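Local coordinates for protein glycosyl transferase (Staphylococcus aureus, PDB 5TZJ) that belongs to the family 2 glycosyl transferases and carries uridine-diphosphate-N-acetylglucosamine bound in its pocket, at residues Phe133-Ile147 against Met183-Asp197. Sequence-based numbering, arbitrary orientation.
Sequences FKETAPEVTLLNSRI and MKAYLNANRISVLSD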
loop_
_atom_site.group_PDB
_atom_site.type_symbol
_atom_site.label_atom_id
_atom_site.label_comp_id
_atom_site.label_asym_id
_atom_site.label_seq_id
_atom_site.Cartn_x
_atom_site.Cartn_y
_atom_site.Cartn_z
ATOM N N PHE A 133 -9.167 4.181 -10.800
ATOM C CA PHE A 133 -9.287 5.611 -11.039
ATOM C C PHE A 133 -9.972 5.932 -12.362
ATOM O O PHE A 133 -9.843 7.052 -12.861
ATOM C CB PHE A 133 -7.912 6.278 -10.987
ATOM C CG PHE A 133 -7.339 6.382 -9.599
ATOM C CD1 PHE A 133 -7.944 7.185 -8.642
ATOM C CD2 PHE A 133 -6.189 5.682 -9.253
ATOM C CE1 PHE A 133 -7.411 7.283 -7.358
ATOM C CE2 PHE A 133 -5.644 5.775 -7.976
ATOM C CZ PHE A 133 -6.260 6.572 -7.033
ATOM N N LYS A 134 -10.699 4.974 -12.944
ATOM C CA LYS A 134 -11.345 5.240 -14.230
ATOM C C LYS A 134 -12.556 6.150 -14.102
ATOM O O LYS A 134 -13.050 6.638 -15.119
ATOM C CB LYS A 134 -11.767 3.930 -14.907
ATOM C CG LYS A 134 -10.613 3.003 -15.298
ATOM C CD LYS A 134 -9.717 3.631 -16.361
ATOM C CE LYS A 134 -8.234 3.365 -16.098
ATOM N NZ LYS A 134 -7.897 1.903 -15.959
ATOM N N GLU A 135 -13.032 6.397 -12.888
ATOM C CA GLU A 135 -14.259 7.142 -12.670
ATOM C C GLU A 135 -14.182 7.816 -11.307
ATOM O O GLU A 135 -13.556 7.295 -10.376
ATOM C CB GLU A 135 -15.472 6.207 -12.744
ATOM C CG GLU A 135 -16.761 6.869 -13.221
ATOM C CD GLU A 135 -17.859 5.848 -13.510
ATOM O OE1 GLU A 135 -18.951 6.259 -13.973
ATOM O OE2 GLU A 135 -17.625 4.631 -13.277
ATOM N N THR A 136 -14.798 8.982 -11.195
ATOM C CA THR A 136 -14.995 9.574 -9.885
ATOM C C THR A 136 -16.182 8.897 -9.217
ATOM O O THR A 136 -17.203 8.637 -9.859
ATOM C CB THR A 136 -15.236 11.073 -9.997
ATOM O OG1 THR A 136 -14.062 11.716 -10.517
ATOM C CG2 THR A 136 -15.576 11.654 -8.645
ATOM N N ALA A 137 -16.040 8.576 -7.939
ATOM C CA ALA A 137 -17.104 7.862 -7.253
ATOM C C ALA A 137 -17.253 8.345 -5.818
ATOM O O ALA A 137 -16.295 8.295 -5.039
ATOM C CB ALA A 137 -16.834 6.358 -7.274
ATOM N N PRO A 138 -18.438 8.809 -5.426
ATOM C CA PRO A 138 -18.611 9.297 -4.045
ATOM C C PRO A 138 -18.522 8.199 -3.001
ATOM O O PRO A 138 -18.152 8.470 -1.855
ATOM C CB PRO A 138 -20.012 9.928 -4.065
ATOM C CG PRO A 138 -20.374 10.038 -5.514
ATOM C CD PRO A 138 -19.665 8.951 -6.221
ATOM N N GLU A 139 -18.848 6.966 -3.353
ATOM C CA GLU A 139 -18.882 5.891 -2.372
ATOM C C GLU A 139 -18.412 4.628 -3.061
ATOM O O GLU A 139 -18.986 4.248 -4.080
ATOM C CB GLU A 139 -20.292 5.699 -1.802
ATOM C CG GLU A 139 -20.361 4.614 -0.734
ATOM C CD GLU A 139 -21.251 5.012 0.426
ATOM O OE1 GLU A 139 -22.480 4.845 0.316
ATOM O OE2 GLU A 139 -20.711 5.511 1.449
ATOM N N VAL A 140 -17.364 4.005 -2.518
ATOM C CA VAL A 140 -16.873 2.712 -2.989
ATOM C C VAL A 140 -16.578 1.840 -1.776
ATOM O O VAL A 140 -16.384 2.328 -0.654
ATOM C CB VAL A 140 -15.593 2.830 -3.860
ATOM C CG1 VAL A 140 -15.861 3.649 -5.103
ATOM C CG2 VAL A 140 -14.447 3.456 -3.026
ATOM N N THR A 141 -16.497 0.532 -2.023
ATOM C CA THR A 141 -16.225 -0.438 -0.971
ATOM C C THR A 141 -15.047 -1.327 -1.354
ATOM O O THR A 141 -14.617 -1.388 -2.514
ATOM C CB THR A 141 -17.449 -1.325 -0.657
ATOM O OG1 THR A 141 -17.515 -2.406 -1.596
ATOM C CG2 THR A 141 -18.759 -0.517 -0.760
ATOM N N LEU A 142 -14.525 -2.009 -0.334
ATOM C CA LEU A 142 -13.457 -2.971 -0.532
ATOM C C LEU A 142 -13.868 -4.083 -1.467
ATOM O O LEU A 142 -13.008 -4.660 -2.134
ATOM C CB LEU A 142 -13.032 -3.570 0.806
ATOM C CG LEU A 142 -12.094 -2.740 1.675
ATOM C CD1 LEU A 142 -11.968 -3.341 3.090
ATOM C CD2 LEU A 142 -10.717 -2.627 1.006
ATOM N N LEU A 143 -15.167 -4.380 -1.558
ATOM C CA LEU A 143 -15.632 -5.501 -2.360
ATOM C C LEU A 143 -16.284 -5.085 -3.668
ATOM O O LEU A 143 -16.600 -5.959 -4.478
ATOM C CB LEU A 143 -16.620 -6.364 -1.558
ATOM C CG LEU A 143 -16.116 -7.048 -0.285
ATOM C CD1 LEU A 143 -17.268 -7.801 0.386
ATOM C CD2 LEU A 143 -14.948 -7.970 -0.613
ATOM N N ASN A 144 -16.534 -3.801 -3.916
ATOM C CA ASN A 144 -17.164 -3.492 -5.198
ATOM C C ASN A 144 -16.276 -2.610 -6.057
ATOM O O ASN A 144 -16.735 -2.033 -7.043
ATOM C CB ASN A 144 -18.564 -2.888 -5.021
ATOM C CG ASN A 144 -18.550 -1.445 -4.500
ATOM O OD1 ASN A 144 -17.501 -0.767 -4.419
ATOM N ND2 ASN A 144 -19.744 -0.959 -4.160
ATOM N N SER A 145 -15.002 -2.500 -5.695
ATOM C CA SER A 145 -14.081 -1.645 -6.417
ATOM C C SER A 145 -12.705 -2.275 -6.296
ATOM O O SER A 145 -12.517 -3.253 -5.570
ATOM C CB SER A 145 -14.077 -0.228 -5.839
ATOM O OG SER A 145 -13.358 -0.236 -4.581
ATOM N N ARG A 146 -11.729 -1.690 -6.986
ATOM C CA ARG A 146 -10.358 -2.175 -6.915
ATOM C C ARG A 146 -9.507 -1.357 -5.935
ATOM O O ARG A 146 -8.292 -1.286 -6.113
ATOM C CB ARG A 146 -9.702 -2.142 -8.296
ATOM C CG ARG A 146 -10.573 -2.605 -9.435
ATOM C CD ARG A 146 -10.139 -3.992 -9.895
ATOM N NE ARG A 146 -8.713 -4.015 -10.184
ATOM C CZ ARG A 146 -8.012 -5.130 -10.282
ATOM N NH1 ARG A 146 -8.632 -6.294 -10.150
ATOM N NH2 ARG A 146 -6.706 -5.085 -10.510
ATOM N N ILE A 147 -10.101 -0.731 -4.918
ATOM C CA ILE A 147 -9.259 0.092 -4.032
ATOM C C ILE A 147 -8.202 -0.752 -3.332
ATOM O O ILE A 147 -7.145 -0.241 -2.958
ATOM C CB ILE A 147 -10.089 0.858 -3.001
ATOM C CG1 ILE A 147 -10.942 -0.114 -2.174
ATOM C CG2 ILE A 147 -10.927 1.941 -3.699
ATOM C CD1 ILE A 147 -11.574 0.551 -0.932
ATOM N N MET A 183 -4.892 -0.370 4.855
ATOM C CA MET A 183 -5.928 -1.389 5.043
ATOM C C MET A 183 -6.725 -1.113 6.308
ATOM O O MET A 183 -7.962 -1.237 6.312
ATOM C CB MET A 183 -5.319 -2.809 5.089
ATOM C CG MET A 183 -5.084 -3.427 3.742
ATOM S SD MET A 183 -6.590 -3.718 2.739
ATOM C CE MET A 183 -7.703 -4.405 3.965
ATOM N N LYS A 184 -6.032 -0.733 7.390
ATOM C CA LYS A 184 -6.708 -0.287 8.608
ATOM C C LYS A 184 -7.629 0.897 8.323
ATOM O O LYS A 184 -8.769 0.944 8.809
ATOM C CB LYS A 184 -5.678 0.111 9.685
ATOM C CG LYS A 184 -5.027 -1.046 10.473
ATOM C CD LYS A 184 -3.918 -0.521 11.439
ATOM C CE LYS A 184 -3.252 -1.648 12.270
ATOM N NZ LYS A 184 -2.115 -1.201 13.161
ATOM N N ALA A 185 -7.143 1.881 7.569
ATOM C CA ALA A 185 -7.989 3.048 7.299
ATOM C C ALA A 185 -9.195 2.636 6.461
ATOM O O ALA A 185 -10.314 3.100 6.701
ATOM C CB ALA A 185 -7.196 4.140 6.574
ATOM N N TYR A 186 -8.988 1.744 5.486
ATOM C CA TYR A 186 -10.130 1.251 4.708
ATOM C C TYR A 186 -11.129 0.533 5.606
ATOM O O TYR A 186 -12.351 0.758 5.517
ATOM C CB TYR A 186 -9.659 0.299 3.612
ATOM C CG TYR A 186 -8.989 0.895 2.378
ATOM C CD1 TYR A 186 -9.194 2.194 2.000
ATOM C CD2 TYR A 186 -8.172 0.091 1.567
ATOM C CE1 TYR A 186 -8.579 2.703 0.813
ATOM C CE2 TYR A 186 -7.589 0.556 0.393
ATOM C CZ TYR A 186 -7.792 1.875 0.021
ATOM O OH TYR A 186 -7.175 2.325 -1.127
ATOM N N LEU A 187 -10.633 -0.368 6.458
ATOM C CA LEU A 187 -11.517 -1.189 7.285
ATOM C C LEU A 187 -12.353 -0.353 8.277
ATOM O O LEU A 187 -13.456 -0.760 8.656
ATOM C CB LEU A 187 -10.687 -2.244 8.017
ATOM C CG LEU A 187 -10.168 -3.456 7.199
ATOM C CD1 LEU A 187 -9.101 -4.241 7.966
ATOM C CD2 LEU A 187 -11.308 -4.416 6.731
ATOM N N ASN A 188 -11.852 0.796 8.724
ATOM C CA ASN A 188 -12.539 1.599 9.727
ATOM C C ASN A 188 -13.389 2.726 9.155
ATOM O O ASN A 188 -14.166 3.328 9.904
ATOM C CB ASN A 188 -11.516 2.212 10.705
ATOM C CG ASN A 188 -11.001 1.192 11.686
ATOM O OD1 ASN A 188 -11.693 0.833 12.648
ATOM N ND2 ASN A 188 -9.801 0.688 11.439
ATOM N N ALA A 189 -13.268 3.038 7.873
ATOM C CA ALA A 189 -13.899 4.243 7.366
ATOM C C ALA A 189 -15.374 3.972 7.126
ATOM O O ALA A 189 -15.764 2.870 6.753
ATOM C CB ALA A 189 -13.238 4.703 6.069
ATOM N N ASN A 190 -16.196 4.980 7.362
ATOM C CA ASN A 190 -17.598 4.839 7.010
ATOM C C ASN A 190 -17.822 5.057 5.526
ATOM O O ASN A 190 -18.748 4.479 4.955
ATOM C CB ASN A 190 -18.451 5.811 7.817
ATOM C CG ASN A 190 -18.463 5.467 9.284
ATOM O OD1 ASN A 190 -18.480 4.282 9.652
ATOM N ND2 ASN A 190 -18.434 6.495 10.139
ATOM N N ARG A 191 -16.981 5.855 4.882
ATOM C CA ARG A 191 -17.150 6.123 3.462
ATOM C C ARG A 191 -15.786 6.341 2.830
ATOM O O ARG A 191 -14.959 7.107 3.356
ATOM C CB ARG A 191 -18.036 7.350 3.214
ATOM C CG ARG A 191 -17.861 7.889 1.818
ATOM C CD ARG A 191 -18.975 8.813 1.419
ATOM N NE ARG A 191 -20.266 8.223 1.735
ATOM C CZ ARG A 191 -21.413 8.555 1.152
ATOM N NH1 ARG A 191 -21.429 9.478 0.200
ATOM N NH2 ARG A 191 -22.529 7.962 1.545
ATOM N N ILE A 192 -15.573 5.675 1.702
ATOM C CA ILE A 192 -14.354 5.748 0.910
ATOM C C ILE A 192 -14.767 6.251 -0.458
ATOM O O ILE A 192 -15.725 5.734 -1.046
ATOM C CB ILE A 192 -13.675 4.359 0.787
ATOM C CG1 ILE A 192 -13.394 3.733 2.157
ATOM C CG2 ILE A 192 -12.392 4.426 -0.078
ATOM C CD1 ILE A 192 -12.813 2.284 2.056
ATOM N N SER A 193 -14.059 7.230 -0.981
ATOM C CA SER A 193 -14.471 7.852 -2.231
ATOM C C SER A 193 -13.275 7.908 -3.159
ATOM O O SER A 193 -12.136 7.707 -2.748
ATOM C CB SER A 193 -15.021 9.269 -2.014
ATOM O OG SER A 193 -15.873 9.302 -0.895
ATOM N N VAL A 194 -13.542 8.201 -4.422
ATOM C CA VAL A 194 -12.515 8.259 -5.450
ATOM C C VAL A 194 -12.762 9.513 -6.255
ATOM O O VAL A 194 -13.857 9.690 -6.820
ATOM C CB VAL A 194 -12.520 7.026 -6.367
ATOM C CG1 VAL A 194 -11.356 7.115 -7.353
ATOM C CG2 VAL A 194 -12.418 5.735 -5.538
ATOM N N LEU A 195 -11.758 10.379 -6.314
ATOM C CA LEU A 195 -11.837 11.603 -7.099
ATOM C C LEU A 195 -10.872 11.465 -8.274
ATOM O O LEU A 195 -9.657 11.352 -8.074
ATOM C CB LEU A 195 -11.537 12.816 -6.216
ATOM C CG LEU A 195 -11.582 14.222 -6.784
ATOM C CD1 LEU A 195 -12.553 15.075 -6.031
ATOM C CD2 LEU A 195 -10.246 14.766 -6.523
ATOM N N SER A 196 -11.422 11.403 -9.493
ATOM C CA SER A 196 -10.626 11.169 -10.693
ATOM C C SER A 196 -10.745 12.282 -11.734
ATOM O O SER A 196 -10.449 12.046 -12.907
ATOM C CB SER A 196 -11.021 9.838 -11.324
ATOM O OG SER A 196 -10.486 8.757 -10.601
ATOM N N ASP A 197 -11.134 13.499 -11.336
ATOM C CA ASP A 197 -11.427 14.536 -12.327
ATOM C C ASP A 197 -10.182 15.006 -13.084
ATOM O O ASP A 197 -10.287 15.387 -14.263
ATOM C CB ASP A 197 -12.135 15.709 -11.649
ATOM C CG ASP A 197 -13.575 15.376 -11.296
ATOM O OD1 ASP A 197 -14.014 14.253 -11.614
ATOM O OD2 ASP A 197 -14.278 16.224 -10.720
HETATM O O HOH W 1 -17.412 3.380 1.362
#
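Ile147 lays its CD1 over the middle of one face of the Tyr186 ring, a CH-pi contact 3.9 Å from the ring centroid. CG1 of Ile147 stands between its own backbone N and carbonyl carbon (chi1 57°), which carries CD1 over the ring and on to CD1 of Ile192, 3.7 Å away. The Tyr186 hydroxyl is hydrogen-bonded to Thr150 O, which anchors the hydroxyl end of the ring. Leu142 meets this ring obliquely through CD2, while its other methyl, CD1, touches CD2 of Leu187, the two side chains crossing at about a right angle. Val140 CG2 lies 3.7 Å from Ile192 CG2 and also touches Val194 CG2, whereas CG1 of Val194 packs against Phe133 CD1. Val140, Ile192 and Val194 lie on one face of a short antiparallel pairing in this family 2 glycosyl transferase: residues 136-140, turning a corner at Pro138, run along strand 192-195, whose other edge pairs in parallel with strand 115-122 of the mixed sheet. Ala137 and Val194 form a hydrogen-bonded pair; a water bridges Val140 O and Ile192 N farther along. Polar side chains border the pairing. Ser193 OG donates to Pro138 O at 2.6 Å from above the carbonyl plane and also bonds Ser113. Thr136 OG1 accepts from Ser196 N and donates to Asp197 OD1, each at 2.8 Å, while Ser196 OG, at the Phe133 ring edge, donates to Phe133 O. Glu139 bends at chi2 (139°) to bring OE2 within 2.8 Å of Arg191 NE, a salt bridge whose carboxylate and guanidinium planes lie 67° apart.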